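One contact in two related proteins. Structure 1 is arginase, mitochondrial from Medicago truncatula, which hydrolyses L-arginine to urea and L-ornithine with the help of two manganese ions per subunit, and also turns agmatine into putrescine: PDB 6VST (chain A, 2.12 Å), residues A213-Q218 and G236-E241. Structure 2 is arginase 1, mitochondrial from Arabidopsis thaliana: PDB 6VSU (chain B, 2.25 Å), residues A193-Q198 and G216-E221. Structure 2 is superposed on structure 1 by the backbone atoms of these residues (RMSD 0.37 Å); each is numbered along its deposited sequence.

Structure 1 (6VST); sequences ARRLVQ and GVETHE.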
loop_
_atom_site.group_PDB
_atom_site.type_symbol
_atom_site.label_atom_id
_atom_site.label_comp_id
_atom_site.label_asym_id
_atom_site.label_seq_id
_atom_site.Cartn_x
_atom_site.Cartn_y
_atom_site.Cartn_z
ATOM N N ALA A 213 30.657 27.449 10.806
ATOM C CA ALA A 213 31.267 26.134 10.723
ATOM C C ALA A 213 32.707 26.257 10.257
ATOM O O ALA A 213 33.005 27.017 9.330
ATOM C CB ALA A 213 30.499 25.230 9.765
ATOM N N ARG A 214 33.599 25.512 10.913
ATOM C CA ARG A 214 34.974 25.351 10.423
ATOM C C ARG A 214 35.006 24.208 9.413
ATOM O O ARG A 214 35.096 24.440 8.204
ATOM C CB ARG A 214 35.954 25.110 11.575
ATOM C CG ARG A 214 37.412 24.978 11.100
ATOM C CD ARG A 214 38.388 24.616 12.219
ATOM N NE ARG A 214 38.064 23.345 12.865
ATOM C CZ ARG A 214 38.735 22.846 13.900
ATOM N NH1 ARG A 214 39.769 23.510 14.406
ATOM N NH2 ARG A 214 38.375 21.686 14.434
ATOM N N ARG A 215 34.933 22.968 9.898
ATOM C CA ARG A 215 34.886 21.808 9.019
ATOM C C ARG A 215 33.442 21.400 8.767
ATOM O O ARG A 215 32.597 21.458 9.665
ATOM C CB ARG A 215 35.659 20.625 9.610
ATOM C CG ARG A 215 37.170 20.798 9.639
ATOM C CD ARG A 215 37.851 19.580 10.241
ATOM N NE ARG A 215 37.754 18.419 9.363
ATOM C CZ ARG A 215 38.032 17.172 9.731
ATOM N NH1 ARG A 215 38.416 16.912 10.975
ATOM N NH2 ARG A 215 37.918 16.179 8.855
ATOM N N LEU A 216 33.166 20.997 7.531
ATOM C CA LEU A 216 31.886 20.418 7.151
ATOM C C LEU A 216 32.191 19.109 6.436
ATOM O O LEU A 216 32.681 19.112 5.302
ATOM C CB LEU A 216 31.080 21.366 6.263
ATOM C CG LEU A 216 29.829 20.765 5.611
ATOM C CD1 LEU A 216 28.856 20.216 6.660
ATOM C CD2 LEU A 216 29.140 21.784 4.710
ATOM N N VAL A 217 31.918 17.999 7.105
ATOM C CA VAL A 217 32.202 16.665 6.593
ATOM C C VAL A 217 30.876 16.073 6.142
ATOM O O VAL A 217 29.980 15.845 6.963
ATOM C CB VAL A 217 32.884 15.798 7.659
ATOM C CG1 VAL A 217 33.127 14.397 7.139
ATOM C CG2 VAL A 217 34.191 16.452 8.114
ATOM N N GLN A 218 30.728 15.847 4.839
ATOM C CA GLN A 218 29.473 15.369 4.272
ATOM C C GLN A 218 29.605 13.913 3.855
ATOM O O GLN A 218 30.646 13.498 3.334
ATOM C CB GLN A 218 29.050 16.223 3.080
ATOM C CG GLN A 218 28.989 17.714 3.399
ATOM C CD GLN A 218 28.418 18.520 2.242
ATOM O OE1 GLN A 218 28.918 18.449 1.119
ATOM N NE2 GLN A 218 27.358 19.278 2.508
ATOM N N GLY A 236 35.994 24.919 1.206
ATOM C CA GLY A 236 36.794 23.838 1.756
ATOM C C GLY A 236 35.973 22.711 2.343
ATOM O O GLY A 236 36.408 22.062 3.297
ATOM N N VAL A 237 34.782 22.465 1.800
ATOM C CA VAL A 237 33.937 21.390 2.302
ATOM C C VAL A 237 34.567 20.039 1.976
ATOM O O VAL A 237 35.239 19.873 0.949
ATOM C CB VAL A 237 32.529 21.524 1.694
ATOM C CG1 VAL A 237 31.582 20.444 2.240
ATOM C CG2 VAL A 237 31.987 22.936 1.958
ATOM N N GLU A 238 34.367 19.067 2.872
ATOM C CA GLU A 238 34.866 17.699 2.702
ATOM C C GLU A 238 33.686 16.807 2.325
ATOM O O GLU A 238 33.023 16.220 3.184
ATOM C CB GLU A 238 35.562 17.219 3.968
ATOM C CG GLU A 238 36.705 18.115 4.381
ATOM C CD GLU A 238 37.109 17.918 5.828
ATOM O OE1 GLU A 238 37.466 16.772 6.187
ATOM O OE2 GLU A 238 37.054 18.905 6.603
ATOM N N THR A 239 33.438 16.702 1.017
ATOM C CA THR A 239 32.243 16.063 0.459
ATOM C C THR A 239 32.568 14.636 0.028
ATOM O O THR A 239 33.165 14.419 -1.029
ATOM C CB THR A 239 31.720 16.875 -0.722
ATOM O OG1 THR A 239 31.369 18.191 -0.285
ATOM C CG2 THR A 239 30.505 16.203 -1.338
ATOM N N HIS A 240 32.147 13.657 0.825
ATOM C CA HIS A 240 32.390 12.251 0.509
ATOM C C HIS A 240 31.196 11.688 -0.247
ATOM O O HIS A 240 30.119 11.492 0.333
ATOM C CB HIS A 240 32.659 11.454 1.776
ATOM C CG HIS A 240 33.824 11.964 2.555
ATOM N ND1 HIS A 240 35.108 11.504 2.359
ATOM C CD2 HIS A 240 33.908 12.919 3.508
ATOM C CE1 HIS A 240 35.929 12.140 3.175
ATOM N NE2 HIS A 240 35.226 13.005 3.881
ATOM N N GLU A 241 31.399 11.420 -1.538
ATOM C CA GLU A 241 30.370 10.869 -2.407
ATOM C C GLU A 241 30.306 9.345 -2.283
ATOM O O GLU A 241 31.307 8.682 -2.002
ATOM C CB GLU A 241 30.648 11.263 -3.859
ATOM C CG GLU A 241 31.102 12.703 -4.018
ATOM C CD GLU A 241 31.376 13.094 -5.462
ATOM O OE1 GLU A 241 30.526 12.827 -6.331
ATOM O OE2 GLU A 241 32.442 13.679 -5.728
#
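Arg215 and Glu238 form a salt bridge between neighbouring parallel strands, 215-218 and 238-241, the latter one of the two edge strands of the parallel arginase sheet within this chain; helix 226-234 completes the right-handed beta-alpha-beta unit. Arg215 grips side-on: its NE reaches Glu238 OE2 at 2.9 Å and its NH2 reaches Glu238 OE1 at 2.8 Å, both on syn lone pairs, the two planes 6° apart. On this face lies Val217, whose CG2 is 3.8 Å from Glu238 OE1 and whose CG1 is 4.0 Å from CD2 of His240. His240 ND1 bonds weakly to Asp248. On the other face, Gln218 runs extended: CB lies near Glu238 O, CG and CD pass Val237 CG1, and OE1 accepts from Thr239 OG1 at 2.8 Å. Thr239 OG1 stands beside its own backbone N (chi1 -61°), which brings it alongside the amide. Gln218 NE2 is bound by His182 and the carbonyl of Pro187, close to the manganese ligand Asp188. Backbone N-H groups of Glu238, Gln218 and His240 join the strands.

Structure 2 (6VSU); sequences ARRLLQ and GVEQYE.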
loop_
_atom_site.group_PDB
_atom_site.type_symbol
_atom_site.label_atom_id
_atom_site.label_comp_id
_atom_site.label_asym_id
_atom_site.label_seq_id
_atom_site.Cartn_x
_atom_site.Cartn_y
_atom_site.Cartn_z
ATOM N N ALA B 193 30.771 27.285 10.780
ATOM C CA ALA B 193 31.468 25.989 10.706
ATOM C C ALA B 193 32.969 26.200 10.519
ATOM O O ALA B 193 33.386 27.118 9.828
ATOM C CB ALA B 193 30.890 25.127 9.619
ATOM N N ARG B 194 33.756 25.351 11.140
ATOM C CA ARG B 194 35.164 25.178 10.765
ATOM C C ARG B 194 35.218 24.094 9.671
ATOM O O ARG B 194 35.376 24.469 8.519
ATOM C CB ARG B 194 35.978 24.871 12.013
ATOM C CG ARG B 194 37.456 24.730 11.686
ATOM C CD ARG B 194 38.286 24.229 12.842
ATOM N NE ARG B 194 37.885 22.959 13.447
ATOM C CZ ARG B 194 38.498 22.383 14.494
ATOM N NH1 ARG B 194 39.554 22.955 15.055
ATOM N NH2 ARG B 194 38.053 21.245 14.984
ATOM N N ARG B 195 35.011 22.823 10.017
ATOM C CA ARG B 195 34.901 21.701 9.054
ATOM C C ARG B 195 33.418 21.375 8.825
ATOM O O ARG B 195 32.643 21.414 9.816
ATOM C CB ARG B 195 35.649 20.484 9.572
ATOM C CG ARG B 195 37.146 20.734 9.697
ATOM C CD ARG B 195 37.793 19.511 10.260
ATOM N NE ARG B 195 37.895 18.410 9.286
ATOM C CZ ARG B 195 38.287 17.166 9.581
ATOM N NH1 ARG B 195 38.396 16.252 8.623
ATOM N NH2 ARG B 195 38.648 16.876 10.827
ATOM N N LEU B 196 33.068 21.134 7.564
ATOM C CA LEU B 196 31.828 20.482 7.112
ATOM C C LEU B 196 32.206 19.218 6.339
ATOM O O LEU B 196 32.808 19.324 5.249
ATOM C CB LEU B 196 31.032 21.443 6.235
ATOM C CG LEU B 196 29.723 20.907 5.641
ATOM C CD1 LEU B 196 28.767 20.433 6.696
ATOM C CD2 LEU B 196 29.058 21.978 4.779
ATOM N N LEU B 197 31.908 18.071 6.954
ATOM C CA LEU B 197 32.026 16.751 6.333
ATOM C C LEU B 197 30.619 16.324 5.898
ATOM O O LEU B 197 29.711 16.250 6.781
ATOM C CB LEU B 197 32.546 15.761 7.357
ATOM C CG LEU B 197 34.046 15.733 7.530
ATOM C CD1 LEU B 197 34.493 16.953 8.324
ATOM C CD2 LEU B 197 34.516 14.424 8.192
ATOM N N GLN B 198 30.464 16.128 4.586
ATOM C CA GLN B 198 29.218 15.689 3.917
ATOM C C GLN B 198 29.445 14.232 3.531
ATOM O O GLN B 198 30.413 13.966 2.873
ATOM C CB GLN B 198 28.952 16.615 2.724
ATOM C CG GLN B 198 28.725 18.036 3.207
ATOM C CD GLN B 198 28.153 18.875 2.097
ATOM O OE1 GLN B 198 28.671 18.866 0.971
ATOM N NE2 GLN B 198 27.114 19.625 2.417
ATOM N N GLY B 216 35.557 25.041 0.962
ATOM C CA GLY B 216 36.450 24.019 1.542
ATOM C C GLY B 216 35.687 22.921 2.255
ATOM O O GLY B 216 36.100 22.513 3.380
ATOM N N VAL B 217 34.589 22.491 1.678
ATOM C CA VAL B 217 33.729 21.405 2.239
ATOM C C VAL B 217 34.452 20.080 1.957
ATOM O O VAL B 217 35.065 19.964 0.884
ATOM C CB VAL B 217 32.330 21.445 1.590
ATOM C CG1 VAL B 217 31.414 20.331 2.047
ATOM C CG2 VAL B 217 31.670 22.756 1.866
ATOM N N GLU B 218 34.405 19.132 2.873
ATOM C CA GLU B 218 34.912 17.759 2.651
ATOM C C GLU B 218 33.743 16.856 2.240
ATOM O O GLU B 218 32.900 16.577 3.107
ATOM C CB GLU B 218 35.583 17.293 3.922
ATOM C CG GLU B 218 36.789 18.154 4.249
ATOM C CD GLU B 218 37.257 17.963 5.685
ATOM O OE1 GLU B 218 37.546 16.756 6.012
ATOM O OE2 GLU B 218 37.235 18.989 6.480
ATOM N N GLN B 219 33.651 16.500 0.957
ATOM C CA GLN B 219 32.485 15.813 0.371
ATOM C C GLN B 219 32.860 14.345 0.189
ATOM O O GLN B 219 33.753 14.078 -0.591
ATOM C CB GLN B 219 32.045 16.452 -0.946
ATOM C CG GLN B 219 31.355 17.778 -0.697
ATOM C CD GLN B 219 30.881 18.523 -1.926
ATOM O OE1 GLN B 219 31.494 18.413 -2.982
ATOM N NE2 GLN B 219 29.832 19.328 -1.772
ATOM N N TYR B 220 32.184 13.420 0.856
ATOM C CA TYR B 220 32.388 11.966 0.663
ATOM C C TYR B 220 31.206 11.475 -0.178
ATOM O O TYR B 220 30.093 11.554 0.285
ATOM C CB TYR B 220 32.575 11.250 2.004
ATOM C CG TYR B 220 33.821 11.692 2.711
ATOM C CD1 TYR B 220 35.026 11.091 2.411
ATOM C CD2 TYR B 220 33.850 12.796 3.535
ATOM C CE1 TYR B 220 36.217 11.542 2.942
ATOM C CE2 TYR B 220 35.026 13.226 4.119
ATOM C CZ TYR B 220 36.211 12.593 3.835
ATOM O OH TYR B 220 37.410 13.005 4.358
ATOM N N GLU B 221 31.472 11.025 -1.382
ATOM C CA GLU B 221 30.479 10.442 -2.311
ATOM C C GLU B 221 30.419 8.916 -2.172
ATOM O O GLU B 221 31.435 8.302 -1.911
ATOM C CB GLU B 221 30.845 10.848 -3.724
ATOM C CG GLU B 221 30.787 12.351 -3.929
ATOM C CD GLU B 221 31.102 12.755 -5.355
ATOM O OE1 GLU B 221 30.447 12.282 -6.293
ATOM O OE2 GLU B 221 32.041 13.508 -5.543
HETATM O O HOH W 1 35.775 21.364 5.694
#
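Arg195 holds Glu218 in a side-on salt bridge: NE of Arg195 meets Glu218 OE2 at 2.9 Å and its NH1 meets Glu218 OE1 at 2.8 Å, each on a syn lone pair, with the planes 7° apart. A water links Glu218 OE2 to Leu196 N and Gly216 O. On this face lies Leu197, whose CD1 is 3.8 Å from Glu218 OE1 and whose CD2 is 4.3 Å from CE2 of Tyr220. The Tyr220 ring also touches helix 225-232. On the other face, Gln198 runs extended: CB lies near Glu218 O, CG and CD pass Val217 CG1, and OE1 accepts from Gln219 NE2 at 3.0 Å. An extended chain (chi2 179°) carries the Gln219 amide out to that of Gln198; the two lie side by side and nearly coplanar, and the bond is nearly straight at 161°. Gln198 NE2 is held by His162 and the carbonyl of Pro167, close to the manganese ligand Asp168. Between the backbones, Glu218 N bonds to Leu196 O, Gln198 N to Glu218 O and Tyr220 N to Gln198 O.

How the two compare
At the first position, Val217(A) is exchanged for Leu197(B), both buried. Their CB atoms coincide within the error, and CG2 of Val217(A) lies 0.9 Å apart from CG of Leu197(B). CG1 of Val217(A) has no counterpart in Leu197(B), nor CD2 of Leu197(B) in Val217(A); the apolar bulk is thus distributed differently, while contact with Arg215(A)/Arg195(B) and His240(A)/Tyr220(B) is kept.

At the next, OG1 of Thr239(A) and CG of Gln219(B) are 0.6 Å apart after superposition. A polar atom therefore gives way to a methylene, and the longer chain carries its amide beyond it. The side-chain bond to Gln218(A)/Gln198(B) persists with another donor, an amide N-H in place of a hydroxyl: Thr239(A) OG1 meets Gln218(A) OE1 at 2.8 Å, Gln219(B) NE2 meets Gln198(B) OE1 at 3.0 Å. CG2 of Thr239(A) has no match in Gln219(B).

The His240(A) and Tyr220(B) rings largely overlap. OH of Tyr220(B) has no counterpart in His240(A). CE2 and CD1 of Tyr220(B) each lie 0.4 Å apart from NE2 and ND1 of His240(A), respectively; these carbons cannot replace hydrogen-bonding nitrogens.

Arg215(A), Leu216(A), Gln218(A), Val237(A), Glu238(A) and their counterparts keep their place, as do the salt bridge and the interstrand backbone bonds. The water on Glu218(B) OE2 is modelled in structure 2 alone.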